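Local coordinates for benzoylformate Decarboxylase (Polynucleobacter necessarius, PDB 4K9Q), which binds thiamine diphosphate and magnesium and probably decarboxylates benzoylformate to benzaldehyde and carbon dioxide, at residues A191-A196 with H264-V269; T237-P240 with L245-G248; G205-R210 with V295-N300. One frame throughout, in Å; residues are numbered along the deposited sequence.

Interaction 1: A191-A196 with H264-V269; sequences AQRITA and HDLIVV
L266 and V268, the first and third residues of the 266-269 strand segment, meet R193 and I194 at the end of helix 184-196. The axes of the two short segments come within 9.5 Å and run at 135° to each other. Just ahead of the strand, D265 turns its carboxylate to the chain that leaves the helix, where OD1 accepts from N199 N and OD2 from K198 N.

L266 carries most of the contact. With CG anti to the backbone N (chi1 -179°), its fork reaches out to the helix and the two methyls divide the work. CD2 presses on the main chain, 3.6 Å from I194 CA and equally 3.6 Å from R193 O, and lies 3.9 Å from I194 CG1. CD1 meets the guanidinium of R193 obliquely, 4.0 Å from NH2. That arginine bends at chi2 and chi3, and its end is held by the next strands: NH2 bonds to T291 OG1, while NH1 forms a salt bridge with D309. The methyl only brushes the guanidinium, whose polar partners lie outside the two segments.

I267 contributes backbone bonds to T291 and L293 on the neighbouring strand. At V268 a single branch, CG2, reaches I194 CG1 at 4.1 Å, the two side chains crossing at about a right angle; F220 and L224 of helix 214-224 and L293 also border I194. Such apolar seating of a helix on a parallel sheet, whose strand order is 3-2-1-4-5-6, is characteristic of the Rossmann-like central domain of thiamine diphosphate enzymes.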
# COMPACT_ATOMS: atom_id res chain seq x y z
N ALA A 191 -5.71 -38.31 11.92
CA ALA A 191 -5.85 -39.75 11.70
C ALA A 191 -6.82 -40.35 12.72
O ALA A 191 -7.65 -41.19 12.38
CB ALA A 191 -4.50 -40.43 11.77
N GLN A 192 -6.71 -39.91 13.97
CA GLN A 192 -7.61 -40.38 15.02
C GLN A 192 -9.07 -40.05 14.68
O GLN A 192 -9.96 -40.89 14.84
CB GLN A 192 -7.23 -39.79 16.37
CG GLN A 192 -5.93 -40.33 16.94
CD GLN A 192 -5.47 -39.56 18.18
OE1 GLN A 192 -6.11 -38.61 18.62
NE2 GLN A 192 -4.34 -39.98 18.74
N ARG A 193 -9.31 -38.82 14.23
CA ARG A 193 -10.66 -38.41 13.85
C ARG A 193 -11.17 -39.29 12.72
O ARG A 193 -12.31 -39.76 12.75
CB ARG A 193 -10.69 -36.94 13.42
CG ARG A 193 -10.39 -35.96 14.54
CD ARG A 193 -11.64 -35.55 15.27
NE ARG A 193 -12.56 -34.79 14.42
CZ ARG A 193 -12.42 -33.50 14.14
NH1 ARG A 193 -11.40 -32.81 14.66
NH2 ARG A 193 -13.29 -32.89 13.35
N ILE A 194 -10.33 -39.51 11.72
CA ILE A 194 -10.73 -40.29 10.56
C ILE A 194 -11.04 -41.74 10.95
O ILE A 194 -12.06 -42.29 10.54
CB ILE A 194 -9.66 -40.26 9.46
CG1 ILE A 194 -9.54 -38.84 8.89
CG2 ILE A 194 -10.00 -41.24 8.36
CD1 ILE A 194 -8.33 -38.63 8.00
N THR A 195 -10.17 -42.33 11.75
CA THR A 195 -10.33 -43.71 12.18
C THR A 195 -11.62 -43.90 12.97
O THR A 195 -12.30 -44.92 12.84
CB THR A 195 -9.11 -44.17 13.03
OG1 THR A 195 -7.95 -44.20 12.19
CG2 THR A 195 -9.35 -45.55 13.60
N ALA A 196 -11.98 -42.90 13.77
CA ALA A 196 -13.18 -42.97 14.61
C ALA A 196 -14.48 -42.69 13.86
O ALA A 196 -15.56 -43.05 14.34
CB ALA A 196 -13.05 -42.02 15.78
N HIS A 264 -22.82 -37.88 5.90
CA HIS A 264 -21.45 -38.23 6.27
C HIS A 264 -21.04 -37.44 7.51
O HIS A 264 -21.22 -36.23 7.58
CB HIS A 264 -20.51 -37.96 5.10
CG HIS A 264 -20.84 -38.76 3.89
ND1 HIS A 264 -20.33 -40.03 3.67
CD2 HIS A 264 -21.65 -38.50 2.84
CE1 HIS A 264 -20.80 -40.50 2.54
NE2 HIS A 264 -21.61 -39.60 2.01
N ASP A 265 -20.50 -38.14 8.51
CA ASP A 265 -20.20 -37.50 9.79
C ASP A 265 -18.91 -36.68 9.78
O ASP A 265 -18.78 -35.69 10.50
CB ASP A 265 -20.18 -38.51 10.95
CG ASP A 265 -19.22 -39.67 10.72
OD1 ASP A 265 -18.82 -39.92 9.57
OD2 ASP A 265 -18.87 -40.33 11.72
N LEU A 266 -17.95 -37.08 8.95
CA LEU A 266 -16.68 -36.38 8.89
C LEU A 266 -16.38 -35.98 7.45
O LEU A 266 -16.39 -36.81 6.55
CB LEU A 266 -15.55 -37.26 9.45
CG LEU A 266 -14.16 -36.65 9.48
CD1 LEU A 266 -14.14 -35.45 10.41
CD2 LEU A 266 -13.12 -37.67 9.90
N ILE A 267 -16.11 -34.69 7.24
CA ILE A 267 -15.75 -34.20 5.90
C ILE A 267 -14.25 -33.92 5.89
O ILE A 267 -13.76 -33.11 6.67
CB ILE A 267 -16.52 -32.91 5.53
CG1 ILE A 267 -18.03 -33.08 5.77
CG2 ILE A 267 -16.24 -32.51 4.09
CD1 ILE A 267 -18.62 -34.29 5.09
N VAL A 268 -13.52 -34.61 5.02
CA VAL A 268 -12.07 -34.49 4.96
C VAL A 268 -11.64 -33.80 3.66
O VAL A 268 -11.71 -34.39 2.58
CB VAL A 268 -11.39 -35.87 5.08
CG1 VAL A 268 -9.87 -35.72 5.11
CG2 VAL A 268 -11.87 -36.59 6.35
N VAL A 269 -11.20 -32.55 3.77
CA VAL A 269 -10.81 -31.77 2.60
C VAL A 269 -9.30 -31.72 2.46
O VAL A 269 -8.61 -31.20 3.34
CB VAL A 269 -11.34 -30.32 2.71
CG1 VAL A 269 -11.05 -29.54 1.43
CG2 VAL A 269 -12.85 -30.33 3.03

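Interaction 2: T237-P240 with L245-G248; sequences TPFP and LFQG
The rings of F239 and F246 meet obliquely, their CD1 atoms 3.8 Å apart, and each ring has an atom of a nearby residue on one face. Over F239 lies CD of P240, 3.4 Å above the plane and shifted toward the rim; over F246 the amide N of G248 sits in a similar way, 3.4 Å above that plane. F239 also makes an edge-to-face contact with the ring of H243. Both phenylalanines hold CG anti to the backbone N (chi1 -168° for F239, -175° for F246); the two side chains pass antiparallel, and F239 CD1 also lies 3.9 Å from F246 CB.

The chain runs here from strand 228-230 to strand 246-249, an edge strand of the six-stranded parallel sheet of the Rossmann-like central domain. No helix intervenes in this crossover; the loop folds back on itself and packs against helix 214-224, F239 on A221 and P240 on W214 and I218.

A second point of touch is made by the carbonyl of P240, whose O lies 3.6 Å from F246 CB. On the strand itself, Q247 bends back and donates NE2 to L245 O at 3.0 Å, a nearly straight bond in the plane of its amide that arrives well above the carbonyl plane. NE2 is also bonded to P335 O, and the backbone of L245 and Q247 pairs with V228.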
# COMPACT_ATOMS: atom_id res chain seq x y z
N THR A 237 -7.48 -31.43 -12.18
CA THR A 237 -8.07 -32.67 -11.73
C THR A 237 -7.31 -33.27 -10.54
O THR A 237 -6.11 -33.51 -10.64
CB THR A 237 -8.08 -33.70 -12.88
OG1 THR A 237 -8.66 -33.09 -14.05
CG2 THR A 237 -8.87 -34.93 -12.49
N PRO A 238 -8.00 -33.50 -9.41
CA PRO A 238 -7.26 -34.06 -8.27
C PRO A 238 -7.42 -35.57 -8.08
O PRO A 238 -6.73 -36.14 -7.23
CB PRO A 238 -7.88 -33.32 -7.08
CG PRO A 238 -9.28 -33.08 -7.49
CD PRO A 238 -9.27 -32.87 -9.00
N PHE A 239 -8.31 -36.22 -8.83
CA PHE A 239 -8.60 -37.63 -8.61
C PHE A 239 -9.14 -38.25 -9.92
O PHE A 239 -9.87 -37.59 -10.67
CB PHE A 239 -9.63 -37.75 -7.48
CG PHE A 239 -9.82 -39.16 -6.95
CD1 PHE A 239 -10.89 -39.94 -7.37
CD2 PHE A 239 -8.96 -39.67 -5.99
CE1 PHE A 239 -11.09 -41.22 -6.87
CE2 PHE A 239 -9.15 -40.95 -5.48
CZ PHE A 239 -10.22 -41.73 -5.92
N PRO A 240 -8.77 -39.51 -10.22
CA PRO A 240 -9.25 -40.09 -11.48
C PRO A 240 -10.78 -40.13 -11.51
O PRO A 240 -11.42 -40.68 -10.61
CB PRO A 240 -8.68 -41.51 -11.46
CG PRO A 240 -8.30 -41.77 -10.02
CD PRO A 240 -7.89 -40.43 -9.48
N LEU A 245 -14.78 -44.79 -6.70
CA LEU A 245 -15.07 -43.98 -5.53
C LEU A 245 -15.46 -42.54 -5.90
O LEU A 245 -16.03 -41.82 -5.08
CB LEU A 245 -13.90 -43.99 -4.55
CG LEU A 245 -13.57 -45.32 -3.87
CD1 LEU A 245 -12.37 -45.16 -2.95
CD2 LEU A 245 -14.78 -45.82 -3.09
N PHE A 246 -15.16 -42.13 -7.13
CA PHE A 246 -15.34 -40.73 -7.49
C PHE A 246 -16.80 -40.39 -7.76
O PHE A 246 -17.45 -41.04 -8.58
CB PHE A 246 -14.51 -40.35 -8.71
CG PHE A 246 -14.59 -38.89 -9.04
CD1 PHE A 246 -13.96 -37.96 -8.23
CD2 PHE A 246 -15.29 -38.45 -10.15
CE1 PHE A 246 -14.03 -36.61 -8.52
CE2 PHE A 246 -15.37 -37.10 -10.44
CZ PHE A 246 -14.74 -36.18 -9.63
N GLN A 247 -17.29 -39.35 -7.08
CA GLN A 247 -18.71 -38.99 -7.16
C GLN A 247 -19.00 -37.88 -8.17
O GLN A 247 -20.06 -37.87 -8.80
CB GLN A 247 -19.24 -38.62 -5.79
CG GLN A 247 -19.02 -39.72 -4.75
CD GLN A 247 -19.75 -41.00 -5.11
OE1 GLN A 247 -20.98 -41.02 -5.23
NE2 GLN A 247 -19.00 -42.08 -5.30
N GLY A 248 -18.06 -36.95 -8.31
CA GLY A 248 -18.21 -35.84 -9.24
C GLY A 248 -17.63 -34.56 -8.64
O GLY A 248 -16.92 -34.62 -7.65

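Interaction 3: G205-R210 with V295-N300; sequences GSDIAR and VSDDPN
D207 and D297 lay their carboxylates one over the other, with planes only 13° apart, and this is the tight heart of the contact. D297 OD2 stands 3.2 Å from D207 CG and 3.3 Å from D207 OD2, a pair of acceptors with no bond between them. The direct tie is a backbone-to-side-chain bond: D297 N donates to D207 OD2 at 3.1 Å, nearly straight, from the syn side and 31° out of the carboxylate plane. With CG between the backbone N and the carbonyl carbon (chi1 65°), the D297 carboxylate is brought against D207, on the same side as its own N-H.

Around this stack the packing gives way to water. One water donates to D207 OD2 at 2.9 Å and is hydrogen-bonded to S296 OG at 2.7 Å, linking serine and aspartate. A second water accepts from R210 NE at 2.8 Å; its link to D297 OD2 is doubtfully short. Further along, S296 OG accepts from D298 N to form an ST turn, and D298 in turn caps the following helix through N300 N. P299 O reaches Q148 of a second subunit.

The stacked acids are offset by positive charge. R210 makes a salt bridge with D207, NH2 2.9 Å from OD1, which lies in the guanidinium plane and uses its anti lone pair, and K89 forms salt bridges with OD1 of both aspartates. With K89 shared and R210 at one side, both carboxylates can probably stay ionised despite their closeness, the lysine joining two acids that would otherwise repel.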
# COMPACT_ATOMS: atom_id res chain seq x y z
N GLY A 205 -8.78 -31.18 -3.64
CA GLY A 205 -8.53 -30.00 -4.44
C GLY A 205 -7.20 -30.06 -5.16
O GLY A 205 -6.44 -31.04 -5.06
N SER A 206 -6.89 -28.99 -5.88
CA SER A 206 -5.80 -29.02 -6.85
C SER A 206 -4.37 -28.96 -6.31
O SER A 206 -3.44 -29.10 -7.09
CB SER A 206 -6.02 -27.96 -7.92
OG SER A 206 -7.25 -28.24 -8.58
N ASP A 207 -4.19 -28.78 -5.00
CA ASP A 207 -2.84 -28.91 -4.43
C ASP A 207 -2.31 -30.30 -4.76
O ASP A 207 -1.10 -30.50 -4.94
CB ASP A 207 -2.84 -28.74 -2.90
CG ASP A 207 -3.12 -27.31 -2.44
OD1 ASP A 207 -3.29 -26.39 -3.29
OD2 ASP A 207 -3.18 -27.12 -1.20
N ILE A 208 -3.22 -31.27 -4.84
CA ILE A 208 -2.86 -32.64 -5.15
C ILE A 208 -2.25 -32.74 -6.55
O ILE A 208 -1.30 -33.49 -6.79
CB ILE A 208 -4.07 -33.59 -4.98
CG1 ILE A 208 -4.41 -33.74 -3.49
CG2 ILE A 208 -3.82 -34.96 -5.63
CD1 ILE A 208 -5.78 -34.33 -3.25
N ALA A 209 -2.78 -31.95 -7.48
CA ALA A 209 -2.26 -31.94 -8.84
C ALA A 209 -0.86 -31.33 -8.86
O ALA A 209 0.07 -31.94 -9.37
CB ALA A 209 -3.20 -31.17 -9.77
N ARG A 210 -0.73 -30.13 -8.29
CA ARG A 210 0.54 -29.41 -8.29
C ARG A 210 1.64 -30.20 -7.60
O ARG A 210 2.78 -30.25 -8.09
CB ARG A 210 0.39 -28.02 -7.65
CG ARG A 210 -0.24 -26.96 -8.56
CD ARG A 210 -0.44 -25.64 -7.81
NE ARG A 210 -1.48 -25.71 -6.80
CZ ARG A 210 -2.78 -25.49 -7.05
NH1 ARG A 210 -3.17 -25.18 -8.28
NH2 ARG A 210 -3.67 -25.58 -6.07
N VAL A 295 -6.73 -29.76 4.94
CA VAL A 295 -5.28 -29.66 4.70
C VAL A 295 -5.09 -28.77 3.48
O VAL A 295 -5.72 -29.00 2.45
CB VAL A 295 -4.67 -31.04 4.39
CG1 VAL A 295 -3.21 -30.91 3.91
CG2 VAL A 295 -4.76 -31.97 5.60
N SER A 296 -4.26 -27.73 3.61
CA SER A 296 -3.90 -26.89 2.47
C SER A 296 -2.42 -26.58 2.58
O SER A 296 -1.88 -26.54 3.69
CB SER A 296 -4.71 -25.60 2.46
OG SER A 296 -4.26 -24.72 1.43
N ASP A 297 -1.75 -26.34 1.45
CA ASP A 297 -0.35 -25.97 1.52
C ASP A 297 -0.17 -24.45 1.71
O ASP A 297 0.95 -23.96 1.82
CB ASP A 297 0.43 -26.49 0.30
CG ASP A 297 -0.02 -25.87 -1.01
OD1 ASP A 297 -0.36 -24.66 -1.01
OD2 ASP A 297 -0.01 -26.59 -2.04
N ASP A 298 -1.29 -23.73 1.78
CA ASP A 298 -1.30 -22.27 1.83
C ASP A 298 -1.94 -21.78 3.13
O ASP A 298 -3.15 -21.91 3.30
CB ASP A 298 -2.11 -21.77 0.63
CG ASP A 298 -2.14 -20.25 0.52
OD1 ASP A 298 -1.58 -19.56 1.39
OD2 ASP A 298 -2.73 -19.76 -0.47
N PRO A 299 -1.14 -21.22 4.05
CA PRO A 299 -1.71 -20.72 5.31
C PRO A 299 -2.84 -19.70 5.09
O PRO A 299 -3.71 -19.54 5.94
CB PRO A 299 -0.51 -20.08 6.01
CG PRO A 299 0.69 -20.76 5.42
CD PRO A 299 0.31 -20.98 3.97
N ASN A 300 -2.84 -19.01 3.95
CA ASN A 300 -3.93 -18.08 3.66
C ASN A 300 -5.27 -18.81 3.57
O ASN A 300 -6.28 -18.33 4.09
CB ASN A 300 -3.65 -17.29 2.38
CG ASN A 300 -4.79 -16.34 2.02
OD1 ASN A 300 -5.57 -16.60 1.09
ND2 ASN A 300 -4.91 -15.24 2.76
O HOH W 1 -5.34 -25.18 -1.05
O HOH W 2 -0.13 -26.30 -4.46

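In the fold
All three contacts belong to one Rossmann-like domain and reach its single parallel sheet, and all are buried. Interactions 1 and 2 are mainly apolar: the first seats a helix on a central strand, whereas the second closes a loop onto an edge strand, the centres of interactions 1 and 2 lying about 18 Å apart. Interaction 3 lies at the C-terminal ends of inner strands and is polar, built of acids, bases and water. It joins interaction 1 through the neighbouring strands 266-270 and 291-296, where V269 O is 2.9 Å from V295 N, and it touches interaction 2 where P238 packs on G205 and I208. Interaction 3 also borders a second subunit, unlike the other two.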